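Local coordinates for protein FOKI restriction endonuclease (Planomicrobium okeanokoites, PDB 2FOK) that recognises a short asymmetric DNA sequence and, as a metal-dependent type IIS restriction endonuclease, cuts both strands at a set distance from that site, at residues I156-L166 with I230-V240; L175-N183 with N217-R228. All coordinates share one frame; numbering follows the deposited sequence.

Contact 1: I156-L166 with I230-V240; sequences ISSYPPAIRIL and IGGWLDKLGLV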
loop_
_atom_site.group_PDB
_atom_site.type_symbol
_atom_site.label_atom_id
_atom_site.label_comp_id
_atom_site.label_asym_id
_atom_site.label_seq_id
_atom_site.Cartn_x
_atom_site.Cartn_y
_atom_site.Cartn_z
ATOM N N ILE A 156 -6.310 5.335 19.935
ATOM C CA ILE A 156 -5.296 4.834 19.008
ATOM C C ILE A 156 -4.699 3.490 19.410
ATOM O O ILE A 156 -4.201 2.756 18.556
ATOM C CB ILE A 156 -4.139 5.866 18.808
ATOM C CG1 ILE A 156 -3.644 5.790 17.357
ATOM C CG2 ILE A 156 -3.002 5.608 19.815
ATOM C CD1 ILE A 156 -2.641 6.891 16.940
ATOM N N SER A 157 -4.750 3.166 20.700
ATOM C CA SER A 157 -4.205 1.896 21.188
ATOM C C SER A 157 -5.085 0.710 20.787
ATOM O O SER A 157 -4.655 -0.442 20.827
ATOM C CB SER A 157 -4.039 1.949 22.707
ATOM O OG SER A 157 -3.068 2.926 23.076
ATOM N N SER A 158 -6.326 1.006 20.414
ATOM C CA SER A 158 -7.287 -0.008 19.978
ATOM C C SER A 158 -7.214 -0.125 18.452
ATOM O O SER A 158 -8.000 -0.853 17.835
ATOM C CB SER A 158 -8.696 0.417 20.364
ATOM O OG SER A 158 -9.133 1.473 19.515
ATOM N N TYR A 159 -6.270 0.607 17.863
ATOM C CA TYR A 159 -6.041 0.655 16.416
ATOM C C TYR A 159 -4.787 -0.183 16.092
ATOM O O TYR A 159 -3.664 0.249 16.332
ATOM C CB TYR A 159 -5.859 2.127 16.010
ATOM C CG TYR A 159 -5.733 2.358 14.523
ATOM C CD1 TYR A 159 -6.706 1.894 13.643
ATOM C CD2 TYR A 159 -4.600 2.971 13.989
ATOM C CE1 TYR A 159 -6.551 2.021 12.284
ATOM C CE2 TYR A 159 -4.440 3.101 12.621
ATOM C CZ TYR A 159 -5.419 2.619 11.776
ATOM O OH TYR A 159 -5.258 2.722 10.414
ATOM N N PRO A 160 -4.967 -1.386 15.523
ATOM C CA PRO A 160 -3.823 -2.250 15.205
ATOM C C PRO A 160 -2.630 -1.632 14.475
ATOM O O PRO A 160 -1.505 -1.722 14.961
ATOM C CB PRO A 160 -4.447 -3.431 14.448
ATOM C CG PRO A 160 -5.871 -3.443 14.867
ATOM C CD PRO A 160 -6.249 -2.004 15.133
ATOM N N PRO A 161 -2.845 -1.022 13.294
ATOM C CA PRO A 161 -1.720 -0.416 12.574
ATOM C C PRO A 161 -0.797 0.450 13.421
ATOM O O PRO A 161 0.420 0.430 13.228
ATOM C CB PRO A 161 -2.399 0.366 11.458
ATOM C CG PRO A 161 -3.606 -0.470 11.152
ATOM C CD PRO A 161 -4.096 -0.904 12.522
ATOM N N ALA A 162 -1.374 1.212 14.348
ATOM C CA ALA A 162 -0.592 2.070 15.238
ATOM C C ALA A 162 0.231 1.157 16.131
ATOM O O ALA A 162 1.414 1.386 16.353
ATOM C CB ALA A 162 -1.513 2.938 16.085
ATOM N N ILE A 163 -0.399 0.107 16.643
ATOM C CA ILE A 163 0.323 -0.839 17.486
ATOM C C ILE A 163 1.443 -1.477 16.669
ATOM O O ILE A 163 2.529 -1.716 17.183
ATOM C CB ILE A 163 -0.614 -1.937 18.041
ATOM C CG1 ILE A 163 -1.626 -1.306 19.003
ATOM C CG2 ILE A 163 0.202 -3.014 18.767
ATOM C CD1 ILE A 163 -1.015 -0.346 20.012
ATOM N N ARG A 164 1.177 -1.739 15.391
ATOM C CA ARG A 164 2.178 -2.328 14.505
ATOM C C ARG A 164 3.325 -1.357 14.269
ATOM O O ARG A 164 4.479 -1.764 14.234
ATOM C CB ARG A 164 1.573 -2.703 13.151
ATOM C CG ARG A 164 2.598 -3.258 12.179
ATOM C CD ARG A 164 3.397 -4.402 12.823
ATOM N NE ARG A 164 4.109 -5.210 11.834
ATOM C CZ ARG A 164 4.809 -6.308 12.120
ATOM N NH1 ARG A 164 4.898 -6.740 13.368
ATOM N NH2 ARG A 164 5.437 -6.968 11.155
ATOM N N ILE A 165 3.016 -0.079 14.084
ATOM C CA ILE A 165 4.084 0.888 13.878
ATOM C C ILE A 165 4.960 0.925 15.141
ATOM O O ILE A 165 6.184 1.024 15.048
ATOM C CB ILE A 165 3.531 2.313 13.571
ATOM C CG1 ILE A 165 2.816 2.324 12.213
ATOM C CG2 ILE A 165 4.671 3.328 13.537
ATOM C CD1 ILE A 165 3.749 2.358 10.998
ATOM N N LEU A 166 4.327 0.829 16.314
ATOM C CA LEU A 166 5.042 0.855 17.596
ATOM C C LEU A 166 5.924 -0.370 17.806
ATOM O O LEU A 166 6.982 -0.286 18.423
ATOM C CB LEU A 166 4.052 0.948 18.755
ATOM C CG LEU A 166 3.296 2.261 18.959
ATOM C CD1 LEU A 166 2.641 2.214 20.334
ATOM C CD2 LEU A 166 4.233 3.469 18.839
ATOM N N ILE A 230 -0.069 7.338 10.053
ATOM C CA ILE A 230 -0.160 6.769 11.383
ATOM C C ILE A 230 0.996 7.258 12.244
ATOM O O ILE A 230 0.808 7.585 13.415
ATOM C CB ILE A 230 -0.165 5.235 11.358
ATOM C CG1 ILE A 230 -1.271 4.734 10.422
ATOM C CG2 ILE A 230 -0.416 4.696 12.779
ATOM C CD1 ILE A 230 -1.211 3.248 10.125
ATOM N N GLY A 231 2.188 7.319 11.659
ATOM C CA GLY A 231 3.351 7.786 12.394
ATOM C C GLY A 231 3.208 9.230 12.838
ATOM O O GLY A 231 3.698 9.612 13.902
ATOM N N GLY A 232 2.548 10.038 12.016
ATOM C CA GLY A 232 2.329 11.434 12.361
ATOM C C GLY A 232 1.321 11.580 13.492
ATOM O O GLY A 232 1.419 12.495 14.315
ATOM N N TRP A 233 0.345 10.678 13.541
ATOM C CA TRP A 233 -0.659 10.703 14.603
ATOM C C TRP A 233 0.039 10.445 15.936
ATOM O O TRP A 233 -0.163 11.179 16.906
ATOM C CB TRP A 233 -1.725 9.622 14.361
ATOM C CG TRP A 233 -2.648 9.915 13.203
ATOM C CD1 TRP A 233 -2.798 11.114 12.538
ATOM C CD2 TRP A 233 -3.536 8.989 12.558
ATOM N NE1 TRP A 233 -3.724 10.984 11.519
ATOM C CE2 TRP A 233 -4.192 9.693 11.510
ATOM C CE3 TRP A 233 -3.843 7.635 12.761
ATOM C CZ2 TRP A 233 -5.131 9.082 10.674
ATOM C CZ3 TRP A 233 -4.771 7.030 11.933
ATOM C CH2 TRP A 233 -5.408 7.754 10.898
ATOM N N LEU A 234 0.877 9.409 15.964
ATOM C CA LEU A 234 1.624 9.018 17.163
ATOM C C LEU A 234 2.637 10.065 17.613
ATOM O O LEU A 234 2.979 10.140 18.786
ATOM C CB LEU A 234 2.370 7.713 16.915
ATOM C CG LEU A 234 1.563 6.475 16.552
ATOM C CD1 LEU A 234 2.503 5.404 16.037
ATOM C CD2 LEU A 234 0.807 5.982 17.779
ATOM N N ASP A 235 3.131 10.857 16.669
ATOM C CA ASP A 235 4.105 11.890 16.982
ATOM C C ASP A 235 3.411 12.973 17.800
ATOM O O ASP A 235 3.858 13.328 18.893
ATOM C CB ASP A 235 4.676 12.468 15.685
ATOM C CG ASP A 235 5.654 13.604 15.922
ATOM O OD1 ASP A 235 6.851 13.335 16.192
ATOM O OD2 ASP A 235 5.221 14.776 15.829
ATOM N N LYS A 236 2.299 13.475 17.272
ATOM C CA LYS A 236 1.534 14.514 17.933
ATOM C C LYS A 236 1.008 14.103 19.308
ATOM O O LYS A 236 0.654 14.961 20.117
ATOM C CB LYS A 236 0.376 14.953 17.036
ATOM C CG LYS A 236 0.847 15.702 15.798
ATOM C CD LYS A 236 -0.182 16.693 15.280
ATOM C CE LYS A 236 -0.858 16.163 14.009
ATOM N NZ LYS A 236 0.112 15.629 13.008
ATOM N N LEU A 237 0.970 12.800 19.576
ATOM C CA LEU A 237 0.490 12.296 20.858
ATOM C C LEU A 237 1.662 11.931 21.761
ATOM O O LEU A 237 1.467 11.432 22.868
ATOM C CB LEU A 237 -0.423 11.074 20.657
ATOM C CG LEU A 237 -1.835 11.393 20.144
ATOM C CD1 LEU A 237 -2.539 10.120 19.731
ATOM C CD2 LEU A 237 -2.635 12.107 21.231
ATOM N N GLY A 238 2.877 12.181 21.272
ATOM C CA GLY A 238 4.078 11.908 22.046
ATOM C C GLY A 238 4.573 10.474 22.124
ATOM O O GLY A 238 5.567 10.201 22.801
ATOM N N LEU A 239 3.904 9.550 21.440
ATOM C CA LEU A 239 4.310 8.147 21.474
ATOM C C LEU A 239 5.470 7.850 20.520
ATOM O O LEU A 239 6.157 6.829 20.649
ATOM C CB LEU A 239 3.111 7.252 21.135
ATOM C CG LEU A 239 1.798 7.610 21.838
ATOM C CD1 LEU A 239 0.720 6.576 21.497
ATOM C CD2 LEU A 239 2.035 7.659 23.342
ATOM N N VAL A 240 5.689 8.745 19.566
ATOM C CA VAL A 240 6.764 8.575 18.594
ATOM C C VAL A 240 7.386 9.946 18.320
ATOM O O VAL A 240 6.779 10.973 18.621
ATOM C CB VAL A 240 6.198 7.966 17.268
ATOM C CG1 VAL A 240 6.614 8.810 16.067
ATOM C CG2 VAL A 240 6.642 6.515 17.115
#
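Leu234 and Ile230 carry a buried, apolar helix-to-helix contact with 156-166, set in the interior of the second recognition subdomain. The axes of 160-166 and 230-236 cross at -79°, almost perpendicular, and come within 9.9 Å of each other. Leu234 is a knob in a hole formed by Ile156, Ala162, Ile165 and Leu166, and its methyls divide the work: CD1 lies 3.8 Å from Leu166 CD2 and also touches Ile165 CG2, while CD2 meets Ile156 CD1 at 3.7 Å and borders Ala162 CB. One turn earlier, Ile230 uses both of its branches. Its CG2 sits 3.6 Å from Ala162 CA, an approach that the small alanine side chain permits, and also packs on Ile165 CG1. With CG1 beside the backbone N (chi1 -54°) and the chain extended beyond it, Ile230 CD1 is driven to 3.4 Å from Pro161 CB, a tight fit. Tyr159, the N-cap residue of helix 160-169, meets Trp233 with the two side chains at about a right angle; Tyr159 CE2 lies at the indole edge, 4.0 Å from Trp233 CZ3. Pro161 CD covers the centre of one face of the tyrosine ring. Tyr159 OH donates a hydrogen bond to Gly9 O, and Trp113 stacks on Trp233, so the first recognition subdomain borders this core. Ile156, at the end of helix 146-157, lays CD1 against Trp233 CB, and the Ile156 and Leu239 side chains slide past each other in opposite directions. Gly238 closes helix 222-236 with a Schellman motif, after which Leu239 turns toward 156-166. The crossed helices, with 222-236 leading into strand 240-248, are consistent with the first and third helices and the wing of a winged helix-turn-helix domain.

Contact 2: L175-N183 with N217-R228; sequences LTKFDLGKN and NNWEGSSDKYAR
Lys177 reaches across the second segment to a cluster of acceptors: its NZ forms a salt bridge with Glu220 OE1 (3.1 Å), approaching from above the carboxylate plane, and donates to a water that in turn donates to Trp219 O. Arg228 NE comes to the same Glu220 OE1 from the opposite face, 3.3 Å away and nearly straight (168°), while Arg228 NH2 is taken up by Gln12 O. Two cations on one oxygen probably keep Glu220 ionised. A methionine in place of Lys177 would probably cost Glu220 OE1 one of its two cationic partners, leaving it Arg228 NE, and the bridging water its ammonium donor. Helices 177-181 and 222-228, crossing at 110°, probably correspond to the second and third helices of a winged helix-turn-helix, with helices 197-205 and 209-218 lying between them in the chain. Where they come closest, Gly181 is 4.4 Å from Asp224, CA to CA, and a side chain on the glycine would collide with Asp224 OD1. That carboxylate is well satisfied: OD2 accepts from Gly221 N (2.7 Å) and Leu195 N, and OD1 bonds to Ser194 OG. Phe178 turns its ring edge to Trp219 O, 3.4 Å from CE1, and Ser223 OG bonds to Leu184 O.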
loop_
_atom_site.group_PDB
_atom_site.type_symbol
_atom_site.label_atom_id
_atom_site.label_comp_id
_atom_site.label_asym_id
_atom_site.label_seq_id
_atom_site.Cartn_x
_atom_site.Cartn_y
_atom_site.Cartn_z
ATOM N N LEU A 175 13.504 4.697 11.694
ATOM C CA LEU A 175 13.094 4.299 10.353
ATOM C C LEU A 175 12.249 5.282 9.545
ATOM O O LEU A 175 11.524 6.122 10.100
ATOM C CB LEU A 175 12.373 2.950 10.434
ATOM C CG LEU A 175 12.936 1.930 11.427
ATOM C CD1 LEU A 175 11.988 0.739 11.531
ATOM C CD2 LEU A 175 14.316 1.461 10.963
ATOM N N THR A 176 12.362 5.158 8.220
ATOM C CA THR A 176 11.617 5.980 7.275
ATOM C C THR A 176 10.290 5.277 7.032
ATOM O O THR A 176 10.124 4.107 7.396
ATOM C CB THR A 176 12.344 6.112 5.911
ATOM O OG1 THR A 176 12.601 4.807 5.369
ATOM C CG2 THR A 176 13.653 6.851 6.070
ATOM N N LYS A 177 9.361 5.997 6.410
ATOM C CA LYS A 177 8.036 5.487 6.091
ATOM C C LYS A 177 8.127 4.245 5.206
ATOM O O LYS A 177 7.229 3.392 5.214
ATOM C CB LYS A 177 7.248 6.566 5.364
ATOM C CG LYS A 177 7.960 7.091 4.116
ATOM C CD LYS A 177 7.056 8.000 3.300
ATOM C CE LYS A 177 7.758 9.315 2.952
ATOM N NZ LYS A 177 7.098 10.025 1.826
ATOM N N PHE A 178 9.215 4.154 4.439
ATOM C CA PHE A 178 9.447 3.024 3.532
ATOM C C PHE A 178 9.874 1.773 4.277
ATOM O O PHE A 178 9.452 0.665 3.926
ATOM C CB PHE A 178 10.532 3.356 2.500
ATOM C CG PHE A 178 10.343 4.676 1.829
ATOM C CD1 PHE A 178 9.513 4.793 0.718
ATOM C CD2 PHE A 178 10.997 5.809 2.306
ATOM C CE1 PHE A 178 9.339 6.019 0.094
ATOM C CE2 PHE A 178 10.826 7.039 1.685
ATOM C CZ PHE A 178 9.996 7.143 0.577
ATOM N N ASP A 179 10.732 1.953 5.281
ATOM C CA ASP A 179 11.230 0.837 6.096
ATOM C C ASP A 179 10.132 0.311 6.987
ATOM O O ASP A 179 10.191 -0.816 7.471
ATOM C CB ASP A 179 12.374 1.288 6.987
ATOM C CG ASP A 179 13.716 1.006 6.382
ATOM O OD1 ASP A 179 13.745 0.300 5.351
ATOM O OD2 ASP A 179 14.728 1.497 6.939
ATOM N N LEU A 180 9.149 1.168 7.235
ATOM C CA LEU A 180 8.005 0.824 8.058
ATOM C C LEU A 180 6.930 0.271 7.147
ATOM O O LEU A 180 6.331 -0.761 7.434
ATOM C CB LEU A 180 7.500 2.071 8.788
ATOM C CG LEU A 180 8.397 2.487 9.957
ATOM C CD1 LEU A 180 8.123 3.938 10.356
ATOM C CD2 LEU A 180 8.163 1.547 11.126
ATOM N N GLY A 181 6.715 0.947 6.023
ATOM C CA GLY A 181 5.695 0.529 5.074
ATOM C C GLY A 181 5.800 -0.888 4.552
ATOM O O GLY A 181 4.788 -1.530 4.296
ATOM N N LYS A 182 7.022 -1.380 4.390
ATOM C CA LYS A 182 7.251 -2.726 3.886
ATOM C C LYS A 182 6.763 -3.828 4.834
ATOM O O LYS A 182 6.596 -4.984 4.434
ATOM C CB LYS A 182 8.738 -2.910 3.596
ATOM C CG LYS A 182 9.641 -2.494 4.739
ATOM C CD LYS A 182 11.096 -2.745 4.397
ATOM C CE LYS A 182 11.945 -2.734 5.642
ATOM N NZ LYS A 182 12.653 -4.018 5.816
ATOM N N ASN A 183 6.536 -3.468 6.091
ATOM C CA ASN A 183 6.070 -4.425 7.084
ATOM C C ASN A 183 4.744 -3.960 7.693
ATOM O O ASN A 183 4.414 -4.288 8.834
ATOM C CB ASN A 183 7.135 -4.588 8.170
ATOM C CG ASN A 183 8.355 -5.349 7.678
ATOM O OD1 ASN A 183 8.238 -6.448 7.136
ATOM N ND2 ASN A 183 9.529 -4.769 7.866
ATOM N N ASN A 217 9.098 13.426 -0.510
ATOM C CA ASN A 217 7.843 13.387 0.220
ATOM C C ASN A 217 6.600 12.894 -0.526
ATOM O O ASN A 217 5.647 12.465 0.119
ATOM C CB ASN A 217 7.542 14.771 0.793
ATOM C CG ASN A 217 8.681 15.322 1.634
ATOM O OD1 ASN A 217 9.060 14.732 2.647
ATOM N ND2 ASN A 217 9.238 16.458 1.214
ATOM N N ASN A 218 6.585 12.952 -1.858
ATOM C CA ASN A 218 5.409 12.511 -2.611
ATOM C C ASN A 218 5.601 11.231 -3.401
ATOM O O ASN A 218 4.683 10.791 -4.087
ATOM C CB ASN A 218 4.945 13.604 -3.568
ATOM C CG ASN A 218 3.745 14.361 -3.048
ATOM O OD1 ASN A 218 2.620 13.851 -3.045
ATOM N ND2 ASN A 218 3.978 15.592 -2.600
ATOM N N TRP A 219 6.798 10.658 -3.317
ATOM C CA TRP A 219 7.145 9.412 -4.007
ATOM C C TRP A 219 6.924 8.357 -2.947
ATOM O O TRP A 219 7.768 8.180 -2.067
ATOM C CB TRP A 219 8.627 9.404 -4.376
ATOM C CG TRP A 219 8.963 9.241 -5.832
ATOM C CD1 TRP A 219 9.645 8.198 -6.408
ATOM C CD2 TRP A 219 8.773 10.208 -6.869
ATOM N NE1 TRP A 219 9.898 8.466 -7.732
ATOM C CE2 TRP A 219 9.376 9.692 -8.040
ATOM C CE3 TRP A 219 8.160 11.463 -6.919
ATOM C CZ2 TRP A 219 9.379 10.387 -9.247
ATOM C CZ3 TRP A 219 8.162 12.154 -8.114
ATOM C CH2 TRP A 219 8.770 11.615 -9.266
ATOM N N GLU A 220 5.805 7.651 -3.006
ATOM C CA GLU A 220 5.562 6.657 -1.976
ATOM C C GLU A 220 4.514 5.626 -2.363
ATOM O O GLU A 220 3.678 5.873 -3.229
ATOM C CB GLU A 220 5.161 7.375 -0.673
ATOM C CG GLU A 220 3.710 7.804 -0.637
ATOM C CD GLU A 220 3.464 9.068 0.169
ATOM O OE1 GLU A 220 4.168 9.312 1.167
ATOM O OE2 GLU A 220 2.546 9.820 -0.208
ATOM N N GLY A 221 4.586 4.461 -1.724
ATOM C CA GLY A 221 3.631 3.398 -1.989
ATOM C C GLY A 221 2.496 3.527 -0.994
ATOM O O GLY A 221 2.589 4.320 -0.053
ATOM N N SER A 222 1.429 2.759 -1.180
ATOM C CA SER A 222 0.297 2.841 -0.267
ATOM C C SER A 222 0.679 2.657 1.199
ATOM O O SER A 222 0.258 3.445 2.037
ATOM C CB SER A 222 -0.772 1.817 -0.643
ATOM O OG SER A 222 -0.555 1.307 -1.939
ATOM N N SER A 223 1.473 1.631 1.512
ATOM C CA SER A 223 1.877 1.382 2.898
ATOM C C SER A 223 2.782 2.496 3.426
ATOM O O SER A 223 2.775 2.800 4.626
ATOM C CB SER A 223 2.593 0.042 3.011
ATOM O OG SER A 223 1.680 -1.016 3.265
ATOM N N ASP A 224 3.571 3.094 2.535
ATOM C CA ASP A 224 4.454 4.193 2.915
ATOM C C ASP A 224 3.589 5.394 3.318
ATOM O O ASP A 224 3.973 6.169 4.190
ATOM C CB ASP A 224 5.379 4.570 1.748
ATOM C CG ASP A 224 6.115 3.365 1.180
ATOM O OD1 ASP A 224 6.458 2.462 1.965
ATOM O OD2 ASP A 224 6.348 3.312 -0.048
ATOM N N LYS A 225 2.427 5.521 2.675
ATOM C CA LYS A 225 1.440 6.582 2.930
ATOM C C LYS A 225 0.863 6.404 4.335
ATOM O O LYS A 225 0.852 7.331 5.153
ATOM C CB LYS A 225 0.290 6.465 1.921
ATOM C CG LYS A 225 0.060 7.684 1.049
ATOM C CD LYS A 225 0.476 7.400 -0.397
ATOM C CE LYS A 225 -0.719 7.095 -1.291
ATOM N NZ LYS A 225 -0.274 6.692 -2.650
ATOM N N TYR A 226 0.362 5.198 4.590
ATOM C CA TYR A 226 -0.216 4.833 5.876
ATOM C C TYR A 226 0.800 4.999 7.004
ATOM O O TYR A 226 0.463 5.529 8.054
ATOM C CB TYR A 226 -0.707 3.383 5.832
ATOM C CG TYR A 226 -1.771 3.139 4.782
ATOM C CD1 TYR A 226 -2.739 4.097 4.521
ATOM C CD2 TYR A 226 -1.812 1.953 4.052
ATOM C CE1 TYR A 226 -3.718 3.896 3.574
ATOM C CE2 TYR A 226 -2.800 1.736 3.090
ATOM C CZ TYR A 226 -3.752 2.720 2.859
ATOM O OH TYR A 226 -4.756 2.541 1.925
ATOM N N ALA A 227 2.037 4.550 6.785
ATOM C CA ALA A 227 3.101 4.654 7.796
ATOM C C ALA A 227 3.433 6.094 8.167
ATOM O O ALA A 227 3.813 6.377 9.304
ATOM C CB ALA A 227 4.363 3.977 7.304
ATOM N N ARG A 228 3.321 6.995 7.195
ATOM C CA ARG A 228 3.614 8.405 7.413
ATOM C C ARG A 228 2.468 9.035 8.192
ATOM O O ARG A 228 2.680 9.834 9.106
ATOM C CB ARG A 228 3.800 9.118 6.064
ATOM C CG ARG A 228 3.497 10.617 6.091
ATOM C CD ARG A 228 3.682 11.287 4.733
ATOM N NE ARG A 228 2.745 10.808 3.720
ATOM C CZ ARG A 228 1.445 11.088 3.708
ATOM N NH1 ARG A 228 0.919 11.848 4.656
ATOM N NH2 ARG A 228 0.664 10.611 2.745
HETATM O O HOH W 1 8.612 10.068 -0.577
#

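Overall arrangement
From the N terminus, the chain first passes through 156-166, at the end of helix 146-157 and in helix 160-169, then through strand 175-176 and helix 177-181. After helix 197-205 and most of helix 209-218 it returns at 217-228, where contact 2 closes the inner loop, and continues along helix 222-236 to 230-240, where contact 1 closes the outer one. Contact 2 thus nests within contact 1 without crossing it. Helix 222-236 serves both, and the centres are about 14 Å apart. The contacts meet where Ile165 CD1 packs 4.0 Å from Ala227 CA and where Arg164 NE probably bonds to Asn183 O, uniting three helices beside the small antiparallel sheet.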